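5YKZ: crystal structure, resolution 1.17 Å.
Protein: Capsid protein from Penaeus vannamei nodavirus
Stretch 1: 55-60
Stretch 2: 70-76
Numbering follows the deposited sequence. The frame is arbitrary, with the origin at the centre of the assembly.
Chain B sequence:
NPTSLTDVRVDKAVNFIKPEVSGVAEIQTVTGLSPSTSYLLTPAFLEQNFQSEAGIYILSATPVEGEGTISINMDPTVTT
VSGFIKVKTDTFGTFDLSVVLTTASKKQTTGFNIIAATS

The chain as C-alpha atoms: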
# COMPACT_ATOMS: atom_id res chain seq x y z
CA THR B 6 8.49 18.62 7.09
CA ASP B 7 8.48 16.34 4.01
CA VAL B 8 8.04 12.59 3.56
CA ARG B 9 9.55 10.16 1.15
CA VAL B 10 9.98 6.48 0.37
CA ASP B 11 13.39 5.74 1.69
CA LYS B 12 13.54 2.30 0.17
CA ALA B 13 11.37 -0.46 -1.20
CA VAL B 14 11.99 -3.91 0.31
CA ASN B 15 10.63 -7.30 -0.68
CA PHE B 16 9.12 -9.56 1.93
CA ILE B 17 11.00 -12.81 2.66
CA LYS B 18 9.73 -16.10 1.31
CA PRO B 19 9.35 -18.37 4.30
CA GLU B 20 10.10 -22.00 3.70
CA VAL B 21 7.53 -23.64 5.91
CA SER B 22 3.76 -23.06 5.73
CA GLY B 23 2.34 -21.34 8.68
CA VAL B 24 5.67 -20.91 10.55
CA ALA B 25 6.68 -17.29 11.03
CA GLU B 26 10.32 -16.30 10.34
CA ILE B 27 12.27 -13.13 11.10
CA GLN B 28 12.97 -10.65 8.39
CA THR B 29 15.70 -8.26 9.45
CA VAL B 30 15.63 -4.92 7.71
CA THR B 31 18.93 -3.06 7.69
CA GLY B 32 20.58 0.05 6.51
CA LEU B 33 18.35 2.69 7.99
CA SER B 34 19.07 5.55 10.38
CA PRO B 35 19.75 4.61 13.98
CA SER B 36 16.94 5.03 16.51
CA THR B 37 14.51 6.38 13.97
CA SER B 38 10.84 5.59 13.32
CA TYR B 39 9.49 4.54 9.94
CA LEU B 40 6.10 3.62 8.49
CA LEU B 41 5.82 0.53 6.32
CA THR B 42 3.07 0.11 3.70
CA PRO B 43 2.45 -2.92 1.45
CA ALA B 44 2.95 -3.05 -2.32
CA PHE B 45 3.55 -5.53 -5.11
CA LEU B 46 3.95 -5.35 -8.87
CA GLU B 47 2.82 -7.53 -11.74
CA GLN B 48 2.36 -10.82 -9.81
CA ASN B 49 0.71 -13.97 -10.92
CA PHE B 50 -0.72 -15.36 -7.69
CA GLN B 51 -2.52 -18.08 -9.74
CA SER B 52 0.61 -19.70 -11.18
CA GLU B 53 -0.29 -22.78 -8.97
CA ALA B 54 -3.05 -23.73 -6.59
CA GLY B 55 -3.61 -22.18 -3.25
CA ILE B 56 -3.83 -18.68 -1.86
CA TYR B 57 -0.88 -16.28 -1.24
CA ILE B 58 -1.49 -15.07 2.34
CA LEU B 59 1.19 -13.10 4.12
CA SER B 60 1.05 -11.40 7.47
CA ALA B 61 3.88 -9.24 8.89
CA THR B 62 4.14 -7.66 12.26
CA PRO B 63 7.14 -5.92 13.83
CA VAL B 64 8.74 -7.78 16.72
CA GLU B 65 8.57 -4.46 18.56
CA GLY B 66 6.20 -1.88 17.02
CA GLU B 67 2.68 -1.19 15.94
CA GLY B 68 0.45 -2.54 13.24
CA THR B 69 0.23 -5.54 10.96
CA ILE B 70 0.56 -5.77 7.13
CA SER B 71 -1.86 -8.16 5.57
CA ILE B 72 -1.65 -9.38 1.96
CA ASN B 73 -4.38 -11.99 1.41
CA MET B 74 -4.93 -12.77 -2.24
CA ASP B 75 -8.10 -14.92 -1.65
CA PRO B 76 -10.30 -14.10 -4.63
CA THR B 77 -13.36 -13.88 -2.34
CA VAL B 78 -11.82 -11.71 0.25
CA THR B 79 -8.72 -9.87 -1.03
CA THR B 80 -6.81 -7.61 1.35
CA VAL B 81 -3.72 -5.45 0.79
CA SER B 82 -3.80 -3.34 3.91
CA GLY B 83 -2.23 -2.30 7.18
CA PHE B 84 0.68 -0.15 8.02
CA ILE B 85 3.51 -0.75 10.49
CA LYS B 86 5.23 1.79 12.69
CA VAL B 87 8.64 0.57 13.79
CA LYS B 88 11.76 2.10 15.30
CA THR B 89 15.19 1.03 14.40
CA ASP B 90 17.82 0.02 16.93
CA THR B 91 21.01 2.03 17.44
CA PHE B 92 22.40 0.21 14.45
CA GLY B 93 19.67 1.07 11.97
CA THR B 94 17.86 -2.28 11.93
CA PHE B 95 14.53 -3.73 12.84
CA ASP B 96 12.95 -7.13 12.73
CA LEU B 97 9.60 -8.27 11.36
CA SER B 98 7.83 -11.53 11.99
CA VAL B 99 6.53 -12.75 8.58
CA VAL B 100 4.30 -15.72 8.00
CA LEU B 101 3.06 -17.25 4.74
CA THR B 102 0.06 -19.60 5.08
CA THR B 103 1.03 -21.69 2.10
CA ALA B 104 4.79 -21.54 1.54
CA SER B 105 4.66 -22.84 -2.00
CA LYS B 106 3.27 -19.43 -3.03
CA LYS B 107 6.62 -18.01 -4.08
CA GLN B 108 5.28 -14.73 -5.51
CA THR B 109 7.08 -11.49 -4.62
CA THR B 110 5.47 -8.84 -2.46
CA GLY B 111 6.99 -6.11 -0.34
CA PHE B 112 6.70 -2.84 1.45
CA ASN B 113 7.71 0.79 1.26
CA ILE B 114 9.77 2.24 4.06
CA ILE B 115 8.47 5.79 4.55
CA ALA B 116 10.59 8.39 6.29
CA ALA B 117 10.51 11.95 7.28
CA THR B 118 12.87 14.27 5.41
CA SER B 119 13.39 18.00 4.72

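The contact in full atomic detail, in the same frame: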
# COMPACT_ATOMS: atom_id res chain seq x y z
N GLY B 55 -3.70 -22.71 -4.60
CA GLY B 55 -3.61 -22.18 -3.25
C GLY B 55 -3.47 -20.67 -3.23
O GLY B 55 -3.22 -20.02 -4.23
N ILE B 56 -3.71 -20.12 -2.06
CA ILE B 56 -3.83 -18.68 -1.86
C ILE B 56 -2.50 -18.14 -1.25
O ILE B 56 -2.08 -18.62 -0.20
CB ILE B 56 -4.98 -18.36 -1.01
CG1 ILE B 56 -6.34 -18.98 -1.53
CG2 ILE B 56 -5.15 -16.82 -0.89
CD1 ILE B 56 -7.48 -18.88 -0.52
N TYR B 57 -1.98 -17.07 -1.83
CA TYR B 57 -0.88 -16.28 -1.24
C TYR B 57 -1.49 -15.50 -0.09
O TYR B 57 -2.35 -14.62 -0.32
CB TYR B 57 -0.29 -15.35 -2.27
CG TYR B 57 0.90 -14.57 -1.74
CD1 TYR B 57 0.75 -13.44 -1.02
CD2 TYR B 57 2.18 -15.00 -1.97
CE1 TYR B 57 1.83 -12.76 -0.49
CE2 TYR B 57 3.28 -14.33 -1.52
CZ TYR B 57 3.09 -13.20 -0.72
OH TYR B 57 4.17 -12.51 -0.19
N ILE B 58 -1.07 -15.77 1.16
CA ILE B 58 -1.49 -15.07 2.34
C ILE B 58 -0.30 -14.80 3.20
O ILE B 58 0.31 -15.75 3.76
CB ILE B 58 -2.52 -15.90 3.17
CG1 ILE B 58 -3.74 -16.33 2.30
CG2 ILE B 58 -3.02 -15.05 4.33
CD1 ILE B 58 -4.79 -17.16 3.02
N LEU B 59 0.05 -13.54 3.32
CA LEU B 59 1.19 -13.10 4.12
C LEU B 59 0.69 -12.23 5.23
O LEU B 59 -0.18 -11.32 4.98
CB LEU B 59 2.18 -12.36 3.23
CG LEU B 59 3.41 -11.77 3.95
CD1 LEU B 59 4.61 -11.77 3.08
CD2 LEU B 59 3.13 -10.32 4.39
N SER B 60 1.25 -12.35 6.39
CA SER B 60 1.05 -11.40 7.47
C SER B 60 2.43 -11.01 8.02
O SER B 60 3.27 -11.90 8.18
CB SER B 60 0.24 -12.05 8.57
OG SER B 60 -0.16 -11.13 9.55
N ILE B 70 0.85 -5.75 8.59
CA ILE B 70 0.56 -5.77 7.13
C ILE B 70 -0.06 -7.08 6.78
O ILE B 70 0.45 -8.14 7.17
CB ILE B 70 1.85 -5.46 6.33
CG1 ILE B 70 2.13 -4.00 6.44
CG2 ILE B 70 1.64 -5.87 4.91
CD1 ILE B 70 3.46 -3.58 5.78
N SER B 71 -1.17 -7.01 6.04
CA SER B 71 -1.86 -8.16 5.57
C SER B 71 -1.95 -8.13 4.05
O SER B 71 -2.45 -7.14 3.47
CB SER B 71 -3.29 -8.21 6.11
OG SER B 71 -4.04 -9.18 5.46
N ILE B 72 -1.48 -9.18 3.40
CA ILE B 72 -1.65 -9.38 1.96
C ILE B 72 -2.30 -10.73 1.80
O ILE B 72 -1.63 -11.78 1.91
CB ILE B 72 -0.31 -9.30 1.17
CG1 ILE B 72 0.36 -7.95 1.36
CG2 ILE B 72 -0.58 -9.62 -0.25
CD1 ILE B 72 1.69 -7.77 0.74
N ASN B 73 -3.58 -10.78 1.55
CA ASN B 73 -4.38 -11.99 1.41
C ASN B 73 -4.99 -11.93 0.01
O ASN B 73 -5.88 -11.11 -0.24
CB ASN B 73 -5.40 -12.16 2.52
CG ASN B 73 -6.17 -13.45 2.33
OD1 ASN B 73 -6.29 -13.97 1.32
ND2 ASN B 73 -6.73 -13.92 3.47
N MET B 74 -4.51 -12.77 -0.89
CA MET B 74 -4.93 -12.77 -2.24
C MET B 74 -6.16 -13.71 -2.49
O MET B 74 -6.46 -14.04 -3.62
CB MET B 74 -3.80 -13.01 -3.19
CG MET B 74 -2.72 -11.93 -3.08
SD MET B 74 -3.22 -10.25 -3.01
CE MET B 74 -3.84 -10.16 -4.49
N ASP B 75 -6.87 -14.10 -1.49
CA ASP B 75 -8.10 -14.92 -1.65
C ASP B 75 -9.02 -14.19 -2.63
O ASP B 75 -9.41 -13.05 -2.36
CB ASP B 75 -8.76 -15.10 -0.33
CG ASP B 75 -9.96 -16.09 -0.31
OD1 ASP B 75 -10.67 -16.10 -1.34
OD2 ASP B 75 -10.13 -16.71 0.72
N PRO B 76 -9.45 -14.84 -3.70
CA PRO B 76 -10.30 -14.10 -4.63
C PRO B 76 -11.63 -13.71 -4.09
O PRO B 76 -12.33 -12.76 -4.62
CB PRO B 76 -10.51 -15.07 -5.78
CG PRO B 76 -9.77 -16.27 -5.54
CD PRO B 76 -9.05 -16.14 -4.20
O HOH W 1 -2.91 -11.65 5.68

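The two stretches pair as antiparallel strands: the N-to-C directions of strand 58-60 and strand 70-73 differ by 177°, and their axes approach to 4.7 Å. Together the stretches bury 466 Å², with Ile 72, Ile 56 and Tyr 57 covered most, at 71, 61 and 59 Å² respectively; Leu 59 follows closely at 58 Å².

Ile 72 combines backbone pairing with apolar packing. It forms a hydrogen-bonded pair with Leu 59, in which Leu 59 N donates to Ile 72 O at 2.8 Å and 172°, while Ile 72 N donates to Leu 59 O at 3.0 Å and 174°. Both bonds are close to linear, as expected of a well-formed antiparallel pair. The same carbonyl also receives a CA-H...O contact from the preceding residue of the partner strand, with Ile 58 CA 3.3 Å from Ile 72 O and an angle of 145° at the hydrogen. The motif recurs two residues along, where Ser 60 CA lies 3.3 Å from Ile 70 O. Ile 72 and Leu 59 direct their side chains to one face of the sheet, where both are buried; the CB atoms of Leu 59 and Ile 72 are 4.5 Å apart. Ile 72 adopts m for chi1 and t for chi2, and its CG2 branch comes within 4.0 Å of Tyr 57 CE1. A branched aliphatic residue suits this place because it offers apolar surface to both neighbours.

Tyr 57 extends the pairing beyond the regular strand of its own stretch. Tyr 57 O accepts a hydrogen bond from Met 74 N at 2.9 Å and 171°. With chi1 in t, its ring meets Ile 72 CG2 and Met 74 CG obliquely, and Tyr 57 CB lies 4.3 Å from Met 74 CG. The thioether chain of Met 74 supplies flexible apolar surface here, although its end leads away from the first stretch. The buried tyrosine hydroxyl is not left unsatisfied, since it is hydrogen-bonded elsewhere in the structure.

Ile 56 points toward the second stretch and packs over the backbone where it turns. Its CG2 is 3.3 Å from Asp 75 N and 3.6 Å from Met 74 C, while Ile 56 CD1 reaches within 3.6 Å of Asp 75 OD2. These are van der Waals approaches. The polar demand of Asp 75 N is met locally by Asn 73 OD1, at 2.9 Å and 159°. Asn 73 OD1 also lies 3.6 Å from Ile 58 CG1, so asparagine secures the local backbone while its side chain packs beside an isoleucine.

Ile 58, Asn 73, Ser 60 and Ser 71 share the other face, and all four are partly exposed. There, water 1 joins the stretches, donating to Leu 59 O at 2.8 Å and hydrogen-bonding Ser 71 OG at 2.7 Å. The small, polar serine can thus engage solvent, while the buried face is left to Leu 59 and Ile 72.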